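Local coordinates for protein aminoglycoside 3'-phosphotransferase AphA1-IAB (Acinetobacter baumannii, PDB 4FEX) that transfers phosphate from ATP to the 3'-hydroxyl of kanamycin and related aminoglycosides, and thereby confers resistance to these antibiotics, at residues T100-K105 and N204-E209; D65-M70 and D93-L98; M80-I85 and I213-V218. All coordinates share one frame; numbering follows the deposited sequence.

Interaction 1: T100-K105 and N204-E209; sequences TAIPGK and NLIFDE. With 0TO (N-(3-chlorophenyl)-6,7-dimethoxyquinazolin-4-amine), chain G.
Lys105 and Phe207 are joined by two reciprocal backbone hydrogen bonds, Lys105 N to Phe207 O at 2.8 Å and Phe207 N to Lys105 O at 2.8 Å. They form an antiparallel hydrogen-bonded pair that ties the short strand 105-106 to strand 205-208. Two weaker CA-H...O contacts flank it, one from Gly104 CA to Phe207 O and the other from Ile206 CA to Lys105 O.

The side chains of Lys105 and Phe207 leave on the same face of this small sheet and then part. Lys105 runs out extended, and its NZ makes a salt bridge with Glu113. The Phe207 ring turns away from 100-105 to pack on Val110 and on Ile121 and Ala124 of helix 118-134. Asp208 sits beside the bend before the strand, with its CB 3.6 Å from Pro103 O.

Ile206 carries the apolar part of the contact. Its CG2, anti to the backbone N, reaches CG2 of Ile102 at 3.8 Å, the two side chains crossing obliquely. The same methyl also lies 3.7 Å from Ile102 O. The other branch of Ile206 heads for the ligand, a chlorophenyl-aminoquinazoline: CD1 comes over the dimethoxy-bearing ring, 3.9 Å from C15. On the linker, Ile102 N stands 3.1 Å from quinazoline N9, and Ala101 CA is 3.6 Å from C8 between the two ring nitrogens. The heterocycle is thus met by the backbone of 100-105, by the roots of its Ala101 and Ile102 side chains, and by the Ile206 side chain from 204-209.

A linker leaving the five-stranded sheet, fixed to a small sheet of the next lobe beside a bound heterocycle, is the hinge of the protein-kinase-like fold, bordering the site where the adenine of ATP would be expected.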
loop_
_atom_site.group_PDB
_atom_site.type_symbol
_atom_site.label_atom_id
_atom_site.label_comp_id
_atom_site.label_asym_id
_atom_site.label_seq_id
_atom_site.Cartn_x
_atom_site.Cartn_y
_atom_site.Cartn_z
ATOM N N THR A 100 6.421 12.776 9.145
ATOM C CA THR A 100 6.816 13.829 8.229
ATOM C C THR A 100 6.238 13.465 6.871
ATOM O O THR A 100 5.968 12.300 6.599
ATOM C CB THR A 100 8.331 13.906 8.092
ATOM O OG1 THR A 100 8.823 12.608 7.754
ATOM C CG2 THR A 100 8.982 14.334 9.396
ATOM N N ALA A 101 6.042 14.456 6.014
ATOM C CA ALA A 101 5.514 14.180 4.691
ATOM C C ALA A 101 6.637 13.942 3.718
ATOM O O ALA A 101 7.722 14.495 3.864
ATOM C CB ALA A 101 4.626 15.315 4.191
ATOM N N ILE A 102 6.363 13.100 2.728
ATOM C CA ILE A 102 7.238 12.960 1.592
ATOM C C ILE A 102 6.763 13.910 0.501
ATOM O O ILE A 102 5.688 13.732 -0.082
ATOM C CB ILE A 102 7.312 11.514 1.110
ATOM C CG1 ILE A 102 7.828 10.642 2.246
ATOM C CG2 ILE A 102 8.254 11.384 -0.093
ATOM C CD1 ILE A 102 8.255 9.262 1.801
ATOM N N PRO A 103 7.565 14.950 0.252
ATOM C CA PRO A 103 7.348 15.969 -0.776
ATOM C C PRO A 103 7.299 15.338 -2.144
ATOM O O PRO A 103 8.178 14.550 -2.477
ATOM C CB PRO A 103 8.623 16.807 -0.689
ATOM C CG PRO A 103 9.663 15.847 -0.120
ATOM C CD PRO A 103 8.871 15.114 0.915
ATOM N N GLY A 104 6.299 15.687 -2.940
ATOM C CA GLY A 104 6.242 15.204 -4.303
ATOM C C GLY A 104 4.839 14.845 -4.720
ATOM O O GLY A 104 3.883 15.175 -4.029
ATOM N N LYS A 105 4.712 14.177 -5.862
ATOM C CA LYS A 105 3.400 13.770 -6.360
ATOM C C LYS A 105 3.309 12.247 -6.383
ATOM O O LYS A 105 4.334 11.565 -6.321
ATOM C CB LYS A 105 3.170 14.363 -7.745
ATOM C CG LYS A 105 3.105 15.890 -7.744
ATOM C CD LYS A 105 3.237 16.474 -9.158
ATOM C CE LYS A 105 2.686 17.898 -9.239
ATOM N NZ LYS A 105 2.855 18.504 -10.591
ATOM N N ASN A 204 0.483 5.058 -3.727
ATOM C CA ASN A 204 1.348 4.880 -2.573
ATOM C C ASN A 204 2.853 5.026 -2.801
ATOM O O ASN A 204 3.645 4.837 -1.881
ATOM C CB ASN A 204 1.043 3.549 -1.913
ATOM C CG ASN A 204 -0.238 3.578 -1.157
ATOM O OD1 ASN A 204 -0.740 4.651 -0.826
ATOM N ND2 ASN A 204 -0.781 2.405 -0.855
ATOM N N LEU A 205 3.258 5.360 -4.014
ATOM C CA LEU A 205 4.671 5.630 -4.239
ATOM C C LEU A 205 4.843 7.079 -4.636
ATOM O O LEU A 205 4.105 7.583 -5.466
ATOM C CB LEU A 205 5.227 4.677 -5.286
ATOM C CG LEU A 205 5.197 3.299 -4.631
ATOM C CD1 LEU A 205 4.427 2.256 -5.429
ATOM C CD2 LEU A 205 6.612 2.860 -4.364
ATOM N N ILE A 206 5.796 7.761 -4.022
ATOM C CA ILE A 206 5.907 9.206 -4.188
ATOM C C ILE A 206 7.077 9.588 -5.100
ATOM O O ILE A 206 8.238 9.255 -4.816
ATOM C CB ILE A 206 6.019 9.915 -2.806
ATOM C CG1 ILE A 206 5.026 9.308 -1.807
ATOM C CG2 ILE A 206 5.793 11.418 -2.926
ATOM C CD1 ILE A 206 3.559 9.346 -2.265
ATOM N N PHE A 207 6.769 10.270 -6.204
ATOM C CA PHE A 207 7.809 10.783 -7.093
ATOM C C PHE A 207 8.092 12.265 -6.856
ATOM O O PHE A 207 7.217 13.012 -6.401
ATOM C CB PHE A 207 7.432 10.565 -8.555
ATOM C CG PHE A 207 7.712 9.188 -9.049
ATOM C CD1 PHE A 207 6.883 8.132 -8.701
ATOM C CD2 PHE A 207 8.788 8.944 -9.873
ATOM C CE1 PHE A 207 7.129 6.865 -9.157
ATOM C CE2 PHE A 207 9.036 7.673 -10.337
ATOM C CZ PHE A 207 8.205 6.632 -9.975
ATOM N N ASP A 208 9.312 12.684 -7.186
ATOM C CA ASP A 208 9.711 14.084 -7.068
ATOM C C ASP A 208 10.920 14.387 -7.945
ATOM O O ASP A 208 11.960 13.735 -7.819
ATOM C CB ASP A 208 10.024 14.424 -5.611
ATOM C CG ASP A 208 10.370 15.891 -5.408
ATOM O OD1 ASP A 208 10.060 16.710 -6.301
ATOM O OD2 ASP A 208 10.947 16.221 -4.344
ATOM N N GLU A 209 10.772 15.376 -8.826
ATOM C CA GLU A 209 11.836 15.794 -9.744
ATOM C C GLU A 209 12.268 14.639 -10.645
ATOM O O GLU A 209 13.449 14.511 -10.996
ATOM C CB GLU A 209 13.050 16.344 -8.981
ATOM C CG GLU A 209 12.726 17.385 -7.913
ATOM C CD GLU A 209 12.877 18.812 -8.417
ATOM O OE1 GLU A 209 13.200 18.998 -9.614
ATOM O OE2 GLU A 209 12.683 19.749 -7.609
HETATM C C21 0TO G . 0.156 7.914 7.168
HETATM C C20 0TO G . 1.386 8.326 6.673
HETATM CL CL 0TO G . 2.848 7.926 7.503
HETATM C C18 0TO G . 1.465 9.065 5.493
HETATM C C19 0TO G . -0.978 8.268 6.446
HETATM C C17 0TO G . -0.884 8.988 5.245
HETATM C C7 0TO G . 0.335 9.491 4.801
HETATM N N6 0TO G . 0.424 10.104 3.611
HETATM C C4 0TO G . 1.527 10.649 3.043
HETATM N N5 0TO G . 2.685 10.896 3.699
HETATM C C8 0TO G . 3.708 11.514 3.115
HETATM N N9 0TO G . 3.637 11.991 1.877
HETATM C C2 0TO G . 1.411 11.233 1.791
HETATM C C1 0TO G . 2.507 11.845 1.191
HETATM C C3 0TO G . 0.244 11.037 1.076
HETATM C C10 0TO G . 0.138 11.525 -0.218
HETATM O O11 0TO G . -1.032 11.347 -0.895
HETATM C C14 0TO G . -1.011 10.050 -1.554
HETATM C C12 0TO G . 1.218 12.179 -0.813
HETATM C C15 0TO G . 2.412 12.341 -0.098
HETATM O O13 0TO G . 1.096 12.657 -2.088
HETATM C C16 0TO G . 1.859 13.866 -2.219
#

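Interaction 2: D65-M70 and D93-L98; sequences DVTDEM and DDAWLL. With 0TO (N-(3-chlorophenyl)-6,7-dimethoxyquinazolin-4-amine), chain G.
Val66, Met70, Ala95 and Leu97 meet without a ring between them; the flat groups lie around this seam. Trp96 leaves the strand on the side away from the helix, and its indole stacks with the His57 ring. At the ligand end, Glu69 OE2 approaches C21 of the chlorophenyl ring obliquely at 3.4 Å, above the ring plane but outside its centre, so neither squarely over the face nor in the plane. Its OE1 forms a long, weak ion pair with Lys56 on strand 53-59. A glutamate from this helix facing a lysine of that strand probably corresponds to the Glu-Lys pair of protein kinases, with helix 61-76 in the place of their helix C, laid against the N-lobe sheet.

Helix 65-70 and strand 94-98 run with their N-to-C directions 38° apart, their axes 8.0 Å apart at closest approach. No hydrogen bond links them, and the seam is apolar. Alternation along the strand turns Ala95 and Leu97 to the helix. Val66 answers both. Its CB is 3.8 Å from Ala95 CB, while its CG1, anti to the backbone N (chi1 -172°), reaches Leu97 CB at 3.7 Å. Val66 and Leu97 pass alongside, each pointing toward the other's backbone.

Beside this pair, Thr67 OG1 stands 4.0 Å from Ala95 CB, but its polar partner is Ala63 O, one helical turn earlier. One turn on from Val66, Met70 offers only the root of its side chain: the thioether, bent at its second and third torsions, leaves the strand 94-98 side and packs on Ile85 and Phe88 of strand 85-90. The CD2 methyl of Leu97 packs against the start of that residue, 4.0 Å from Met70 N and 4.1 Å from Met70 CB.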
loop_
_atom_site.group_PDB
_atom_site.type_symbol
_atom_site.label_atom_id
_atom_site.label_comp_id
_atom_site.label_asym_id
_atom_site.label_seq_id
_atom_site.Cartn_x
_atom_site.Cartn_y
_atom_site.Cartn_z
ATOM N N ASP A 65 -5.063 -0.696 13.530
ATOM C CA ASP A 65 -4.530 -0.517 12.193
ATOM C C ASP A 65 -3.513 0.601 12.163
ATOM O O ASP A 65 -2.439 0.442 11.592
ATOM C CB ASP A 65 -5.667 -0.268 11.218
ATOM C CG ASP A 65 -6.810 -1.248 11.427
ATOM O OD1 ASP A 65 -6.496 -2.432 11.735
ATOM O OD2 ASP A 65 -8.002 -0.838 11.325
ATOM N N VAL A 66 -3.823 1.725 12.795
ATOM C CA VAL A 66 -2.816 2.771 12.934
ATOM C C VAL A 66 -1.583 2.238 13.674
ATOM O O VAL A 66 -0.445 2.582 13.327
ATOM C CB VAL A 66 -3.363 4.005 13.652
ATOM C CG1 VAL A 66 -2.358 5.123 13.608
ATOM C CG2 VAL A 66 -4.635 4.450 12.996
ATOM N N THR A 67 -1.812 1.379 14.669
ATOM C CA THR A 67 -0.702 0.815 15.420
ATOM C C THR A 67 0.179 -0.048 14.523
ATOM O O THR A 67 1.414 0.043 14.553
ATOM C CB THR A 67 -1.161 -0.011 16.642
ATOM O OG1 THR A 67 -1.888 0.819 17.561
ATOM C CG2 THR A 67 0.051 -0.570 17.367
ATOM N N ASP A 68 -0.464 -0.877 13.709
ATOM C CA ASP A 68 0.257 -1.774 12.824
ATOM C C ASP A 68 1.156 -1.004 11.862
ATOM O O ASP A 68 2.236 -1.469 11.482
ATOM C CB ASP A 68 -0.717 -2.650 12.043
ATOM C CG ASP A 68 -1.433 -3.659 12.917
ATOM O OD1 ASP A 68 -1.005 -3.869 14.082
ATOM O OD2 ASP A 68 -2.420 -4.254 12.424
ATOM N N GLU A 69 0.711 0.185 11.479
ATOM C CA GLU A 69 1.453 0.982 10.517
ATOM C C GLU A 69 2.683 1.603 11.168
ATOM O O GLU A 69 3.767 1.643 10.578
ATOM C CB GLU A 69 0.562 2.066 9.914
ATOM C CG GLU A 69 1.201 2.769 8.737
ATOM C CD GLU A 69 0.335 3.870 8.149
ATOM O OE1 GLU A 69 -0.833 4.028 8.598
ATOM O OE2 GLU A 69 0.839 4.569 7.236
ATOM N N MET A 70 2.517 2.086 12.393
ATOM C CA MET A 70 3.640 2.631 13.147
ATOM C C MET A 70 4.807 1.638 13.262
ATOM O O MET A 70 5.954 1.984 12.980
ATOM C CB MET A 70 3.175 3.104 14.531
ATOM C CG MET A 70 4.227 3.848 15.326
ATOM S SD MET A 70 5.380 2.739 16.149
ATOM C CE MET A 70 4.247 1.857 17.229
ATOM N N ASP A 93 -8.252 2.978 23.354
ATOM C CA ASP A 93 -9.200 3.042 22.255
ATOM C C ASP A 93 -8.757 3.989 21.143
ATOM O O ASP A 93 -9.445 4.124 20.135
ATOM C CB ASP A 93 -10.572 3.465 22.787
ATOM C CG ASP A 93 -11.698 3.085 21.849
ATOM O OD1 ASP A 93 -11.684 1.936 21.356
ATOM O OD2 ASP A 93 -12.583 3.936 21.596
ATOM N N ASP A 94 -7.609 4.641 21.318
ATOM C CA ASP A 94 -7.145 5.613 20.323
ATOM C C ASP A 94 -5.649 5.570 20.011
ATOM O O ASP A 94 -4.794 5.624 20.892
ATOM C CB ASP A 94 -7.546 7.031 20.733
ATOM C CG ASP A 94 -9.046 7.221 20.771
ATOM O OD1 ASP A 94 -9.621 6.977 21.849
ATOM O OD2 ASP A 94 -9.648 7.610 19.732
ATOM N N ALA A 95 -5.347 5.487 18.728
ATOM C CA ALA A 95 -3.977 5.584 18.267
ATOM C C ALA A 95 -3.773 6.887 17.485
ATOM O O ALA A 95 -4.578 7.246 16.625
ATOM C CB ALA A 95 -3.622 4.368 17.416
ATOM N N TRP A 96 -2.703 7.605 17.792
ATOM C CA TRP A 96 -2.379 8.801 17.039
ATOM C C TRP A 96 -0.983 8.623 16.456
ATOM O O TRP A 96 -0.073 8.179 17.151
ATOM C CB TRP A 96 -2.434 10.021 17.949
ATOM C CG TRP A 96 -3.726 10.142 18.679
ATOM C CD1 TRP A 96 -4.150 9.407 19.762
ATOM C CD2 TRP A 96 -4.782 11.055 18.379
ATOM N NE1 TRP A 96 -5.412 9.816 20.146
ATOM C CE2 TRP A 96 -5.816 10.827 19.312
ATOM C CE3 TRP A 96 -4.950 12.051 17.417
ATOM C CZ2 TRP A 96 -6.988 11.555 19.304
ATOM C CZ3 TRP A 96 -6.119 12.768 17.410
ATOM C CH2 TRP A 96 -7.123 12.522 18.344
ATOM N N LEU A 97 -0.826 8.953 15.177
ATOM C CA LEU A 97 0.440 8.776 14.473
ATOM C C LEU A 97 0.843 10.023 13.703
ATOM O O LEU A 97 0.214 10.357 12.718
ATOM C CB LEU A 97 0.356 7.592 13.499
ATOM C CG LEU A 97 1.653 7.367 12.708
ATOM C CD1 LEU A 97 2.871 7.484 13.605
ATOM C CD2 LEU A 97 1.635 6.023 12.053
ATOM N N LEU A 98 1.916 10.678 14.136
ATOM C CA LEU A 98 2.419 11.873 13.469
ATOM C C LEU A 98 3.685 11.554 12.690
ATOM O O LEU A 98 4.663 11.073 13.265
ATOM C CB LEU A 98 2.709 12.972 14.498
ATOM C CG LEU A 98 2.869 14.424 14.010
ATOM C CD1 LEU A 98 1.558 14.957 13.403
ATOM C CD2 LEU A 98 3.374 15.339 15.136
HETATM C C21 0TO G . 0.156 7.914 7.168
HETATM C C20 0TO G . 1.386 8.326 6.673
HETATM CL CL 0TO G . 2.848 7.926 7.503
HETATM C C18 0TO G . 1.465 9.065 5.493
HETATM C C19 0TO G . -0.978 8.268 6.446
HETATM C C17 0TO G . -0.884 8.988 5.245
HETATM C C7 0TO G . 0.335 9.491 4.801
HETATM N N6 0TO G . 0.424 10.104 3.611
HETATM C C4 0TO G . 1.527 10.649 3.043
HETATM N N5 0TO G . 2.685 10.896 3.699
HETATM C C8 0TO G . 3.708 11.514 3.115
HETATM N N9 0TO G . 3.637 11.991 1.877
HETATM C C2 0TO G . 1.411 11.233 1.791
HETATM C C1 0TO G . 2.507 11.845 1.191
HETATM C C3 0TO G . 0.244 11.037 1.076
HETATM C C10 0TO G . 0.138 11.525 -0.218
HETATM O O11 0TO G . -1.032 11.347 -0.895
HETATM C C14 0TO G . -1.011 10.050 -1.554
HETATM C C12 0TO G . 1.218 12.179 -0.813
HETATM C C15 0TO G . 2.412 12.341 -0.098
HETATM O O13 0TO G . 1.096 12.657 -2.088
HETATM C C16 0TO G . 1.859 13.866 -2.219
#

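Interaction 3: M80-I85 and I213-V218; sequences MPLPTI and IGCIDV. With NA (sodium ion), chain H; 0TO (N-(3-chlorophenyl)-6,7-dimethoxyquinazolin-4-amine), chain G.
Pro81 and Cys215 share the one backbone hydrogen bond of this contact, and it is weak: Cys215 N to Pro81 O, 3.5 Å long. The same carbonyl approaches Gly214, whose CA is 3.4 Å from Pro81 O. In return Pro81 leans on the carbonyl oxygen of Ile213 with CB, 3.4 Å from Ile213 O, and Pro83 CD rests likewise on Cys215 O.

The other polar interactions belong to the sodium ion on the outer side of 80-85. Met80 O binds it at 2.3 Å, and three waters and Thr77 O are further ligands. The modelled bond from Leu82 N to water 1 is short and doubtful in detail. The ion thus binds Met80 O directly and reaches Leu82 N, if at all, through a water.

Apolar packing follows on from the proline. Leu82 stretches its CD2 methyl to Cys215 SG at 3.4 Å and to Val218 CG1 at 4.2 Å. The chi1 of Cys215, 71°, turns SG to that methyl. Next along the chain, Pro83 CG meets the CG2 methyl of Ile216.

Both segments line the ligand pocket. Pro83 CG touches the chlorine at 3.9 Å. Ile216 holds CG1 in the crowded position between N and carbonyl carbon, and lays CD1 on the quinazoline, 3.5 Å from C3. Asp217 follows, in what is probably the counterpart of the kinase DFG segment.

Strand 211-215, paired with 205-208, brings 213-218 to this junction, while 80-85 links helix 61-76 to strand 85-90. Leu73 and Leu76 of helix 61-76 close over Leu82, and Phe128 and Arg131 of helix 118-134 pack on Pro81, so the loop lies where the two lobes adjoin.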
loop_
_atom_site.group_PDB
_atom_site.type_symbol
_atom_site.label_atom_id
_atom_site.label_comp_id
_atom_site.label_asym_id
_atom_site.label_seq_id
_atom_site.Cartn_x
_atom_site.Cartn_y
_atom_site.Cartn_z
ATOM N N MET A 80 14.236 1.046 3.596
ATOM C CA MET A 80 13.664 1.840 2.504
ATOM C C MET A 80 13.505 3.300 2.924
ATOM O O MET A 80 13.692 3.635 4.092
ATOM C CB MET A 80 12.307 1.263 2.112
ATOM C CG MET A 80 12.377 -0.148 1.587
ATOM S SD MET A 80 12.864 -0.254 -0.148
ATOM C CE MET A 80 14.585 -0.672 0.025
ATOM N N PRO A 81 13.176 4.184 1.968
ATOM C CA PRO A 81 12.905 5.580 2.339
ATOM C C PRO A 81 11.447 5.798 2.751
ATOM O O PRO A 81 10.537 5.688 1.922
ATOM C CB PRO A 81 13.208 6.343 1.053
ATOM C CG PRO A 81 12.932 5.362 -0.052
ATOM C CD PRO A 81 13.283 4.004 0.503
ATOM N N LEU A 82 11.216 6.115 4.018
ATOM C CA LEU A 82 9.843 6.251 4.495
ATOM C C LEU A 82 9.588 7.591 5.185
ATOM O O LEU A 82 10.530 8.345 5.444
ATOM C CB LEU A 82 9.513 5.089 5.430
ATOM C CG LEU A 82 9.636 3.691 4.811
ATOM C CD1 LEU A 82 9.077 2.685 5.774
ATOM C CD2 LEU A 82 8.909 3.605 3.485
ATOM N N PRO A 83 8.310 7.913 5.459
ATOM C CA PRO A 83 8.094 9.062 6.348
ATOM C C PRO A 83 8.647 8.730 7.741
ATOM O O PRO A 83 8.514 7.590 8.175
ATOM C CB PRO A 83 6.565 9.180 6.421
ATOM C CG PRO A 83 6.034 8.375 5.287
ATOM C CD PRO A 83 7.046 7.319 4.988
ATOM N N THR A 84 9.254 9.683 8.434
ATOM C CA THR A 84 9.728 9.397 9.783
ATOM C C THR A 84 8.644 9.646 10.849
ATOM O O THR A 84 7.867 10.599 10.744
ATOM C CB THR A 84 11.005 10.197 10.102
ATOM O OG1 THR A 84 10.657 11.447 10.714
ATOM C CG2 THR A 84 11.783 10.457 8.820
ATOM N N ILE A 85 8.589 8.769 11.855
ATOM C CA ILE A 85 7.652 8.892 12.974
ATOM C C ILE A 85 8.103 9.977 13.943
ATOM O O ILE A 85 8.971 9.749 14.787
ATOM C CB ILE A 85 7.575 7.597 13.815
ATOM C CG1 ILE A 85 7.244 6.375 12.952
ATOM C CG2 ILE A 85 6.605 7.771 14.999
ATOM C CD1 ILE A 85 7.270 5.054 13.743
ATOM N N ILE A 213 11.167 8.457 -4.664
ATOM C CA ILE A 213 11.912 8.847 -3.480
ATOM C C ILE A 213 11.313 8.333 -2.181
ATOM O O ILE A 213 11.820 8.624 -1.104
ATOM C CB ILE A 213 12.101 10.383 -3.382
ATOM C CG1 ILE A 213 10.804 11.057 -2.951
ATOM C CG2 ILE A 213 12.611 10.962 -4.697
ATOM C CD1 ILE A 213 10.933 12.533 -2.739
ATOM N N GLY A 214 10.241 7.566 -2.269
ATOM C CA GLY A 214 9.712 6.964 -1.068
ATOM C C GLY A 214 8.350 6.368 -1.276
ATOM O O GLY A 214 7.681 6.643 -2.266
ATOM N N CYS A 215 7.927 5.543 -0.337
ATOM C CA CYS A 215 6.602 4.981 -0.432
ATOM C C CYS A 215 5.863 5.259 0.849
ATOM O O CYS A 215 6.473 5.560 1.868
ATOM C CB CYS A 215 6.666 3.480 -0.693
ATOM S SG CYS A 215 7.235 2.535 0.693
ATOM N N ILE A 216 4.545 5.170 0.790
ATOM C CA ILE A 216 3.722 5.413 1.954
ATOM C C ILE A 216 2.758 4.262 2.163
ATOM O O ILE A 216 2.713 3.318 1.381
ATOM C CB ILE A 216 2.911 6.705 1.800
ATOM C CG1 ILE A 216 1.978 6.584 0.588
ATOM C CG2 ILE A 216 3.828 7.876 1.628
ATOM C CD1 ILE A 216 0.929 7.697 0.459
ATOM N N ASP A 217 1.995 4.364 3.238
ATOM C CA ASP A 217 0.910 3.452 3.547
ATOM C C ASP A 217 1.389 2.025 3.837
ATOM O O ASP A 217 0.911 1.048 3.236
ATOM C CB ASP A 217 -0.131 3.487 2.428
ATOM C CG ASP A 217 -1.529 3.450 2.956
ATOM O OD1 ASP A 217 -1.825 4.275 3.852
ATOM O OD2 ASP A 217 -2.310 2.587 2.492
ATOM N N VAL A 218 2.313 1.904 4.784
ATOM C CA VAL A 218 3.054 0.660 4.953
ATOM C C VAL A 218 2.385 -0.331 5.909
ATOM O O VAL A 218 2.997 -1.308 6.345
ATOM C CB VAL A 218 4.490 0.962 5.409
ATOM C CG1 VAL A 218 5.223 1.725 4.328
ATOM C CG2 VAL A 218 4.458 1.767 6.672
HETATM NA NA NA H . 14.737 4.941 5.705
HETATM C C21 0TO G . 0.156 7.914 7.168
HETATM C C20 0TO G . 1.386 8.326 6.673
HETATM CL CL 0TO G . 2.848 7.926 7.503
HETATM C C18 0TO G . 1.465 9.065 5.493
HETATM C C19 0TO G . -0.978 8.268 6.446
HETATM C C17 0TO G . -0.884 8.988 5.245
HETATM C C7 0TO G . 0.335 9.491 4.801
HETATM N N6 0TO G . 0.424 10.104 3.611
HETATM C C4 0TO G . 1.527 10.649 3.043
HETATM N N5 0TO G . 2.685 10.896 3.699
HETATM C C8 0TO G . 3.708 11.514 3.115
HETATM N N9 0TO G . 3.637 11.991 1.877
HETATM C C2 0TO G . 1.411 11.233 1.791
HETATM C C1 0TO G . 2.507 11.845 1.191
HETATM C C3 0TO G . 0.244 11.037 1.076
HETATM C C10 0TO G . 0.138 11.525 -0.218
HETATM O O11 0TO G . -1.032 11.347 -0.895
HETATM C C14 0TO G . -1.011 10.050 -1.554
HETATM C C12 0TO G . 1.218 12.179 -0.813
HETATM C C15 0TO G . 2.412 12.341 -0.098
HETATM O O13 0TO G . 1.096 12.657 -2.088
HETATM C C16 0TO G . 1.859 13.866 -2.219
HETATM O O HOH W 1 13.398 6.881 5.049
HETATM O O HOH W 2 15.855 6.185 7.631
HETATM O O HOH W 3 16.206 4.935 3.564
#

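All three contacts reach the same ligand: Ile206 of interaction 1 and Ile216 of interaction 3 share one face of the heterocycle, while Glu69 of interaction 2 comes to the chlorophenyl end. Interactions 2 and 3 are buried, interaction 1 partly exposed. Interaction 2 lies wholly in the N-lobe and joins helix to sheet by side-chain packing without a hydrogen bond. Interactions 1 and 3 bring two N-lobe connections onto neighbouring strands of one small sheet: 205-208 takes a paired bridge, 211-215 a single weak bond and proline packing; the sodium ion belongs to 80-85. Strand 94-100 runs from interaction 2 into the linker of interaction 1. Ile85 packs against Met70 and Leu97, connecting interaction 3 with interaction 2.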